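Long-range contacts in peptidyl-tRNA hydrolase (Sulfolobus solfataricus, PDB 1XTY), which hydrolyses the ester bond of N-acyl-aminoacyl-tRNA, releasing the tRNA and the N-acyl amino acid, and forms a homodimer: residues Val59-Arg70 with Ser112-Leu120; Asn78-Asp86 with Thr96-Ala105. One frame throughout, in Å; residues are numbered along the deposited sequence.

Contact 1 (Val-59-Arg-70 with Ser-112-Leu-120) and contact 2 (Asn-78-Asp-86 with Thr-96-Ala-105) lie about 11 Å apart, centre to centre, and reach the same mixed sheet. Contact 2 pairs strand 81-85, at one margin of the sheet, with strand 97-106. Contact 1 sets the C-terminal residues beside strand 56-61, at the other margin. Along the chain both segments of contact 2 fall between those of contact 1. Helix 64-76 leads into strand 81-85, and strand 97-106 leads into helix 107-114. The two contacts touch where Ile-113 CD1 packs on Leu-79 CD1 at 3.6 Å and Leu-64 on Ile-97. There helices 64-76 and 107-114 pack against the hairpin of contact 2.

Contact 1: residues Val59-Arg70 with Ser112-Leu120; sequences VKVNSLDEIISR and SITGDLKLL
The backbone oxygen of Lys-118 accepts from Lys-60 N at 2.9 Å, with the donor almost on the line of the carbonyl bond. One water extends this link: it donates to Lys-60 O and accepts from Lys-118 N. Val-59 and Leu-119 form an antiparallel non-hydrogen-bonded pair whose side chains diverge. Leu-117 crosses Val-59 at about a right angle, with CD1 set 3.6 Å from Val-59 CG2. Its CD2 meets Val-61 CG1 at 3.9 Å.

Arg-70 slides past the same leucine in the opposite direction. Its chain is extended from CG to NE and then turns (chi4 61°), and NH2 ends 3.3 Å from Asp-116 OD2. This salt bridge is weak as a hydrogen bond, but the guanidinium and carboxylate planes lie only 14° apart. Arg-70 NH1 donates to Glu-66 O at 2.7 Å, in the guanidinium plane, and ties the group to its own helix. With an alanine at this position, Asp-116 would probably lose its charged mate and a gap would open beside Leu-117.

Ile-113 CG2 packs on Arg-70 CB at 3.9 Å. Helix 64-76 is thus joined to helix 107-114 and to the turn Thr-114 to Leu-117, while strand 118-119 borders strand 56-61, whose other edge bonds to strand 2-9.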
loop_
_atom_site.group_PDB
_atom_site.type_symbol
_atom_site.label_atom_id
_atom_site.label_comp_id
_atom_site.label_asym_id
_atom_site.label_seq_id
_atom_site.Cartn_x
_atom_site.Cartn_y
_atom_site.Cartn_z
ATOM N N VAL A 59 -8.758 -9.490 0.089
ATOM C CA VAL A 59 -10.080 -10.096 0.121
ATOM C C VAL A 59 -11.121 -9.064 0.527
ATOM O O VAL A 59 -10.779 -7.931 0.873
ATOM C CB VAL A 59 -10.105 -11.288 1.095
ATOM C CG1 VAL A 59 -9.144 -12.363 0.612
ATOM C CG2 VAL A 59 -9.716 -10.832 2.496
ATOM N N LYS A 60 -12.392 -9.449 0.481
ATOM C CA LYS A 60 -13.461 -8.523 0.830
ATOM C C LYS A 60 -14.527 -9.110 1.750
ATOM O O LYS A 60 -14.643 -10.327 1.891
ATOM C CB LYS A 60 -14.128 -8.004 -0.446
ATOM C CG LYS A 60 -14.708 -9.098 -1.335
ATOM C CD LYS A 60 -15.338 -8.520 -2.600
ATOM C CE LYS A 60 -15.863 -9.621 -3.513
ATOM N NZ LYS A 60 -16.511 -9.082 -4.747
ATOM N N VAL A 61 -15.284 -8.217 2.383
ATOM C CA VAL A 61 -16.384 -8.569 3.279
ATOM C C VAL A 61 -17.454 -7.518 3.018
ATOM O O VAL A 61 -17.136 -6.403 2.615
ATOM C CB VAL A 61 -15.969 -8.513 4.774
ATOM C CG1 VAL A 61 -14.935 -9.585 5.070
ATOM C CG2 VAL A 61 -15.431 -7.138 5.118
ATOM N N ASN A 62 -18.719 -7.857 3.239
ATOM C CA ASN A 62 -19.789 -6.902 2.976
ATOM C C ASN A 62 -20.414 -6.248 4.200
ATOM O O ASN A 62 -21.548 -5.769 4.137
ATOM C CB ASN A 62 -20.888 -7.564 2.141
ATOM C CG ASN A 62 -21.234 -8.946 2.638
ATOM O OD1 ASN A 62 -21.428 -9.156 3.836
ATOM N ND2 ASN A 62 -21.319 -9.903 1.717
ATOM N N SER A 63 -19.689 -6.224 5.313
ATOM C CA SER A 63 -20.213 -5.594 6.517
ATOM C C SER A 63 -19.118 -5.206 7.499
ATOM O O SER A 63 -18.072 -5.852 7.579
ATOM C CB SER A 63 -21.213 -6.515 7.224
ATOM O OG SER A 63 -20.549 -7.507 7.985
ATOM N N LEU A 64 -19.374 -4.142 8.248
ATOM C CA LEU A 64 -18.426 -3.667 9.239
ATOM C C LEU A 64 -18.231 -4.716 10.329
ATOM O O LEU A 64 -17.121 -4.909 10.817
ATOM C CB LEU A 64 -18.926 -2.362 9.862
ATOM C CG LEU A 64 -18.014 -1.729 10.914
ATOM C CD1 LEU A 64 -16.690 -1.336 10.286
ATOM C CD2 LEU A 64 -18.696 -0.515 11.503
ATOM N N ASP A 65 -19.309 -5.398 10.710
ATOM C CA ASP A 65 -19.216 -6.413 11.751
ATOM C C ASP A 65 -18.250 -7.537 11.405
ATOM O O ASP A 65 -17.582 -8.073 12.280
ATOM C CB ASP A 65 -20.592 -7.010 12.060
ATOM C CG ASP A 65 -21.552 -5.991 12.639
ATOM O OD1 ASP A 65 -21.086 -4.951 13.153
ATOM O OD2 ASP A 65 -22.777 -6.239 12.593
ATOM N N GLU A 66 -18.174 -7.898 10.130
ATOM C CA GLU A 66 -17.273 -8.961 9.721
ATOM C C GLU A 66 -15.816 -8.520 9.841
ATOM O O GLU A 66 -14.921 -9.346 10.014
ATOM C CB GLU A 66 -17.613 -9.403 8.300
ATOM C CG GLU A 66 -19.044 -9.921 8.216
ATOM C CD GLU A 66 -19.434 -10.402 6.841
ATOM O OE1 GLU A 66 -19.310 -9.616 5.878
ATOM O OE2 GLU A 66 -19.875 -11.567 6.729
ATOM N N ILE A 67 -15.579 -7.217 9.766
ATOM C CA ILE A 67 -14.224 -6.704 9.909
ATOM C C ILE A 67 -13.849 -6.692 11.389
ATOM O O ILE A 67 -12.741 -7.071 11.758
ATOM C CB ILE A 67 -14.090 -5.285 9.295
ATOM C CG1 ILE A 67 -13.802 -5.419 7.791
ATOM C CG2 ILE A 67 -12.997 -4.485 10.007
ATOM C CD1 ILE A 67 -13.407 -4.138 7.102
ATOM N N ILE A 68 -14.783 -6.274 12.240
ATOM C CA ILE A 68 -14.531 -6.229 13.678
ATOM C C ILE A 68 -14.286 -7.648 14.185
ATOM O O ILE A 68 -13.416 -7.888 15.025
ATOM C CB ILE A 68 -15.739 -5.625 14.440
ATOM C CG1 ILE A 68 -16.024 -4.208 13.937
ATOM C CG2 ILE A 68 -15.466 -5.634 15.945
ATOM C CD1 ILE A 68 -14.890 -3.224 14.154
ATOM N N SER A 69 -15.068 -8.586 13.669
ATOM C CA SER A 69 -14.939 -9.980 14.060
ATOM C C SER A 69 -13.527 -10.487 13.796
ATOM O O SER A 69 -12.925 -11.145 14.640
ATOM C CB SER A 69 -15.943 -10.836 13.286
ATOM O OG SER A 69 -15.713 -12.213 13.519
ATOM N N ARG A 70 -12.994 -10.166 12.622
ATOM C CA ARG A 70 -11.662 -10.618 12.259
ATOM C C ARG A 70 -10.539 -9.853 12.947
ATOM O O ARG A 70 -9.462 -10.401 13.173
ATOM C CB ARG A 70 -11.519 -10.599 10.740
ATOM C CG ARG A 70 -12.462 -11.612 10.100
ATOM C CD ARG A 70 -12.354 -11.695 8.597
ATOM N NE ARG A 70 -13.222 -12.748 8.072
ATOM C CZ ARG A 70 -14.546 -12.767 8.210
ATOM N NH1 ARG A 70 -15.167 -11.787 8.853
ATOM N NH2 ARG A 70 -15.251 -13.774 7.712
ATOM N N SER A 112 -6.394 -18.892 9.414
ATOM C CA SER A 112 -7.275 -19.285 10.504
ATOM C C SER A 112 -8.158 -18.090 10.860
ATOM O O SER A 112 -8.922 -18.132 11.829
ATOM C CB SER A 112 -6.467 -19.737 11.728
ATOM O OG SER A 112 -5.737 -18.670 12.305
ATOM N N ILE A 113 -8.047 -17.032 10.055
ATOM C CA ILE A 113 -8.818 -15.801 10.241
ATOM C C ILE A 113 -9.575 -15.384 8.983
ATOM O O ILE A 113 -10.747 -15.023 9.048
ATOM C CB ILE A 113 -7.919 -14.599 10.595
ATOM C CG1 ILE A 113 -7.065 -14.907 11.818
ATOM C CG2 ILE A 113 -8.782 -13.370 10.846
ATOM C CD1 ILE A 113 -6.120 -13.777 12.186
ATOM N N THR A 114 -8.894 -15.425 7.841
ATOM C CA THR A 114 -9.496 -14.997 6.581
ATOM C C THR A 114 -9.527 -16.041 5.465
ATOM O O THR A 114 -9.701 -15.695 4.299
ATOM C CB THR A 114 -8.762 -13.760 6.031
ATOM O OG1 THR A 114 -7.418 -14.122 5.681
ATOM C CG2 THR A 114 -8.723 -12.652 7.079
ATOM N N GLY A 115 -9.369 -17.312 5.814
ATOM C CA GLY A 115 -9.375 -18.349 4.797
ATOM C C GLY A 115 -10.701 -18.574 4.084
ATOM O O GLY A 115 -10.758 -19.318 3.104
ATOM N N ASP A 116 -11.762 -17.922 4.552
ATOM C CA ASP A 116 -13.092 -18.091 3.965
ATOM C C ASP A 116 -13.587 -16.890 3.164
ATOM O O ASP A 116 -14.766 -16.824 2.813
ATOM C CB ASP A 116 -14.103 -18.387 5.078
ATOM C CG ASP A 116 -14.188 -17.263 6.105
ATOM O OD1 ASP A 116 -13.122 -16.795 6.558
ATOM O OD2 ASP A 116 -15.315 -16.845 6.463
ATOM N N LEU A 117 -12.703 -15.950 2.856
ATOM C CA LEU A 117 -13.132 -14.762 2.130
ATOM C C LEU A 117 -12.829 -14.775 0.639
ATOM O O LEU A 117 -11.876 -15.409 0.191
ATOM C CB LEU A 117 -12.509 -13.524 2.775
ATOM C CG LEU A 117 -12.701 -13.474 4.293
ATOM C CD1 LEU A 117 -11.926 -12.303 4.872
ATOM C CD2 LEU A 117 -14.181 -13.368 4.620
ATOM N N LYS A 118 -13.662 -14.067 -0.119
ATOM C CA LYS A 118 -13.507 -13.961 -1.563
ATOM C C LYS A 118 -12.512 -12.853 -1.893
ATOM O O LYS A 118 -12.448 -11.839 -1.200
ATOM C CB LYS A 118 -14.848 -13.621 -2.222
ATOM C CG LYS A 118 -15.950 -14.652 -2.033
ATOM C CD LYS A 118 -17.227 -14.190 -2.726
ATOM C CE LYS A 118 -18.344 -15.214 -2.602
ATOM N NZ LYS A 118 -19.601 -14.738 -3.248
ATOM N N LEU A 119 -11.741 -13.047 -2.957
ATOM C CA LEU A 119 -10.769 -12.048 -3.380
ATOM C C LEU A 119 -11.497 -10.827 -3.929
ATOM O O LEU A 119 -12.580 -10.947 -4.502
ATOM C CB LEU A 119 -9.857 -12.621 -4.464
ATOM C CG LEU A 119 -8.986 -13.816 -4.077
ATOM C CD1 LEU A 119 -8.302 -14.361 -5.322
ATOM C CD2 LEU A 119 -7.963 -13.396 -3.033
ATOM N N LEU A 120 -10.903 -9.653 -3.749
ATOM C CA LEU A 120 -11.499 -8.418 -4.242
ATOM C C LEU A 120 -11.328 -8.351 -5.759
ATOM O O LEU A 120 -10.511 -9.137 -6.285
ATOM C CB LEU A 120 -10.816 -7.209 -3.600
ATOM C CG LEU A 120 -11.322 -5.830 -4.028
ATOM C CD1 LEU A 120 -12.736 -5.614 -3.506
ATOM C CD2 LEU A 120 -10.387 -4.758 -3.492
HETATM O O HOH W 1 -15.988 -12.718 1.184
#

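Contact 2: residues Asn78-Asp86 with Thr96-Ala105; sequences NLPFSIIED and TITCLGIGPA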
loop_
_atom_site.group_PDB
_atom_site.type_symbol
_atom_site.label_atom_id
_atom_site.label_comp_id
_atom_site.label_asym_id
_atom_site.label_seq_id
_atom_site.Cartn_x
_atom_site.Cartn_y
_atom_site.Cartn_z
ATOM N N ASN A 78 -2.535 -12.363 18.893
ATOM C CA ASN A 78 -1.356 -11.512 18.919
ATOM C C ASN A 78 -0.668 -11.325 17.572
ATOM O O ASN A 78 0.552 -11.436 17.470
ATOM C CB ASN A 78 -0.358 -12.051 19.946
ATOM C CG ASN A 78 -0.925 -12.053 21.357
ATOM O OD1 ASN A 78 -1.289 -11.004 21.895
ATOM N ND2 ASN A 78 -1.005 -13.233 21.962
ATOM N N LEU A 79 -1.459 -11.042 16.545
ATOM C CA LEU A 79 -0.936 -10.798 15.206
ATOM C C LEU A 79 -1.043 -9.299 14.948
ATOM O O LEU A 79 -1.892 -8.623 15.534
ATOM C CB LEU A 79 -1.765 -11.536 14.151
ATOM C CG LEU A 79 -1.822 -13.066 14.198
ATOM C CD1 LEU A 79 -2.647 -13.573 13.019
ATOM C CD2 LEU A 79 -0.414 -13.638 14.141
ATOM N N PRO A 80 -0.180 -8.759 14.073
ATOM C CA PRO A 80 -0.233 -7.325 13.774
ATOM C C PRO A 80 -1.503 -7.045 12.983
ATOM O O PRO A 80 -1.876 -7.835 12.112
ATOM C CB PRO A 80 1.012 -7.094 12.906
ATOM C CG PRO A 80 1.883 -8.297 13.154
ATOM C CD PRO A 80 0.902 -9.416 13.322
ATOM N N PHE A 81 -2.174 -5.937 13.278
ATOM C CA PHE A 81 -3.375 -5.587 12.535
ATOM C C PHE A 81 -3.553 -4.076 12.490
ATOM O O PHE A 81 -3.035 -3.358 13.341
ATOM C CB PHE A 81 -4.613 -6.265 13.147
ATOM C CG PHE A 81 -5.059 -5.681 14.460
ATOM C CD1 PHE A 81 -5.919 -4.583 14.496
ATOM C CD2 PHE A 81 -4.631 -6.233 15.662
ATOM C CE1 PHE A 81 -6.345 -4.046 15.715
ATOM C CE2 PHE A 81 -5.051 -5.704 16.887
ATOM C CZ PHE A 81 -5.909 -4.610 16.911
ATOM N N SER A 82 -4.262 -3.594 11.476
ATOM C CA SER A 82 -4.507 -2.165 11.347
ATOM C C SER A 82 -5.925 -1.915 10.876
ATOM O O SER A 82 -6.372 -2.518 9.902
ATOM C CB SER A 82 -3.524 -1.534 10.355
ATOM O OG SER A 82 -3.633 -2.135 9.073
ATOM N N ILE A 83 -6.637 -1.039 11.578
ATOM C CA ILE A 83 -8.003 -0.700 11.195
ATOM C C ILE A 83 -7.919 0.690 10.584
ATOM O O ILE A 83 -7.574 1.663 11.261
ATOM C CB ILE A 83 -8.955 -0.683 12.407
ATOM C CG1 ILE A 83 -9.003 -2.077 13.044
ATOM C CG2 ILE A 83 -10.358 -0.269 11.959
ATOM C CD1 ILE A 83 -9.824 -2.146 14.324
ATOM N N ILE A 84 -8.216 0.770 9.294
ATOM C CA ILE A 84 -8.137 2.030 8.572
ATOM C C ILE A 84 -9.472 2.761 8.458
ATOM O O ILE A 84 -10.487 2.161 8.107
ATOM C CB ILE A 84 -7.579 1.790 7.156
ATOM C CG1 ILE A 84 -6.199 1.124 7.256
ATOM C CG2 ILE A 84 -7.507 3.098 6.389
ATOM C CD1 ILE A 84 -5.173 1.936 8.044
ATOM N N GLU A 85 -9.464 4.055 8.770
ATOM C CA GLU A 85 -10.668 4.876 8.672
ATOM C C GLU A 85 -10.412 5.965 7.638
ATOM O O GLU A 85 -9.282 6.439 7.481
ATOM C CB GLU A 85 -11.036 5.505 10.026
ATOM C CG GLU A 85 -11.211 4.486 11.157
ATOM C CD GLU A 85 -11.964 5.031 12.370
ATOM O OE1 GLU A 85 -11.918 6.252 12.626
ATOM O OE2 GLU A 85 -12.597 4.223 13.084
ATOM N N ASP A 86 -11.463 6.352 6.929
ATOM C CA ASP A 86 -11.364 7.377 5.896
ATOM C C ASP A 86 -11.045 8.751 6.490
ATOM O O ASP A 86 -11.449 9.064 7.613
ATOM C CB ASP A 86 -12.679 7.426 5.109
ATOM C CG ASP A 86 -12.545 8.162 3.787
ATOM O OD1 ASP A 86 -12.590 9.407 3.780
ATOM O OD2 ASP A 86 -12.385 7.486 2.750
ATOM N N THR A 96 -15.065 6.653 8.843
ATOM C CA THR A 96 -15.645 5.428 8.300
ATOM C C THR A 96 -14.561 4.364 8.119
ATOM O O THR A 96 -13.571 4.590 7.422
ATOM C CB THR A 96 -16.301 5.687 6.922
ATOM O OG1 THR A 96 -17.303 6.707 7.049
ATOM C CG2 THR A 96 -16.939 4.419 6.385
ATOM N N ILE A 97 -14.744 3.207 8.748
ATOM C CA ILE A 97 -13.778 2.120 8.626
ATOM C C ILE A 97 -13.889 1.544 7.210
ATOM O O ILE A 97 -14.966 1.133 6.782
ATOM C CB ILE A 97 -14.047 1.023 9.680
ATOM C CG1 ILE A 97 -13.758 1.581 11.079
ATOM C CG2 ILE A 97 -13.189 -0.211 9.399
ATOM C CD1 ILE A 97 -13.989 0.590 12.212
ATOM N N THR A 98 -12.772 1.521 6.489
ATOM C CA THR A 98 -12.761 1.034 5.111
ATOM C C THR A 98 -12.125 -0.336 4.918
ATOM O O THR A 98 -12.512 -1.084 4.013
ATOM C CB THR A 98 -12.018 2.022 4.185
ATOM O OG1 THR A 98 -10.666 2.161 4.628
ATOM C CG2 THR A 98 -12.696 3.389 4.194
ATOM N N CYS A 99 -11.137 -0.670 5.744
ATOM C CA CYS A 99 -10.481 -1.961 5.606
ATOM C C CYS A 99 -9.656 -2.342 6.824
ATOM O O CYS A 99 -9.418 -1.524 7.722
ATOM C CB CYS A 99 -9.594 -1.978 4.354
ATOM S SG CYS A 99 -8.225 -0.795 4.370
ATOM N N LEU A 100 -9.228 -3.600 6.831
ATOM C CA LEU A 100 -8.444 -4.175 7.914
ATOM C C LEU A 100 -7.206 -4.881 7.363
ATOM O O LEU A 100 -7.309 -5.724 6.471
ATOM C CB LEU A 100 -9.297 -5.199 8.678
ATOM C CG LEU A 100 -8.599 -6.079 9.718
ATOM C CD1 LEU A 100 -8.271 -5.250 10.962
ATOM C CD2 LEU A 100 -9.506 -7.247 10.098
ATOM N N GLY A 101 -6.039 -4.533 7.887
ATOM C CA GLY A 101 -4.829 -5.199 7.447
ATOM C C GLY A 101 -4.416 -6.179 8.526
ATOM O O GLY A 101 -4.610 -5.906 9.711
ATOM N N ILE A 102 -3.866 -7.324 8.128
ATOM C CA ILE A 102 -3.407 -8.332 9.081
ATOM C C ILE A 102 -2.058 -8.897 8.637
ATOM O O ILE A 102 -1.878 -9.246 7.470
ATOM C CB ILE A 102 -4.410 -9.511 9.198
ATOM C CG1 ILE A 102 -5.778 -8.999 9.653
ATOM C CG2 ILE A 102 -3.890 -10.536 10.185
ATOM C CD1 ILE A 102 -6.869 -10.072 9.644
ATOM N N GLY A 103 -1.113 -8.979 9.566
ATOM C CA GLY A 103 0.191 -9.518 9.232
ATOM C C GLY A 103 1.253 -8.462 8.979
ATOM O O GLY A 103 1.108 -7.316 9.412
ATOM N N PRO A 104 2.332 -8.815 8.258
ATOM C CA PRO A 104 2.551 -10.152 7.695
ATOM C C PRO A 104 2.752 -11.248 8.742
ATOM O O PRO A 104 3.223 -10.993 9.850
ATOM C CB PRO A 104 3.778 -9.956 6.806
ATOM C CG PRO A 104 4.530 -8.877 7.502
ATOM C CD PRO A 104 3.449 -7.913 7.926
ATOM N N ALA A 105 2.379 -12.469 8.376
ATOM C CA ALA A 105 2.517 -13.614 9.270
ATOM C C ALA A 105 2.308 -14.900 8.465
ATOM O O ALA A 105 1.861 -14.852 7.324
ATOM C CB ALA A 105 1.485 -13.524 10.388
#
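Ile-83 meets two side chains of the opposite strand on one face of the sheet. Its CG2 lies 3.7 Å from Ile-97 CD1, and its CG1 lies 3.9 Å from Leu-100 CD1. In both pairs the side chains cross at a slant. With CG1 anti to the carbonyl carbon (chi1 -61°) and CG2 anti to the backbone N, one branch meets Leu-100 and the other Ile-97. Glu-85 also crosses Ile-97 at a slant, with OE2 3.5 Å from Ile-97 CG1.

The other face carries Ser-82, Ile-84 and Cys-99. Ile-84 CB rests 3.9 Å from Cys-99 SG. Ser-82 sits opposite Gly-101, where a CB would clash with Ser-82 OG. That hydroxyl bonds to Ala-26 O of helix 16-35, which packs on this face.

The Ser-82 and Gly-101 backbones bond in both directions. Ile-84 N donates to Cys-99 O at 3.0 Å, and Ile-84 O accepts from Thr-98 N at 2.9 Å. The register then slips by one residue, so Glu-85 pairs with Ile-97. Beyond this beta bulge Asp-86 N donates to Thr-96 O at 2.8 Å. Asp-86 OD1 accepts from Gly-88 N and OD2 forms a salt bridge with Lys-18; a sulfate ion, probably from the crystallisation liquor, lies about 4 Å from the side chain. The arrangement is an antiparallel beta hairpin with a long connecting loop and a bulge, at the margin of this PTH2-family enzyme's mixed sheet.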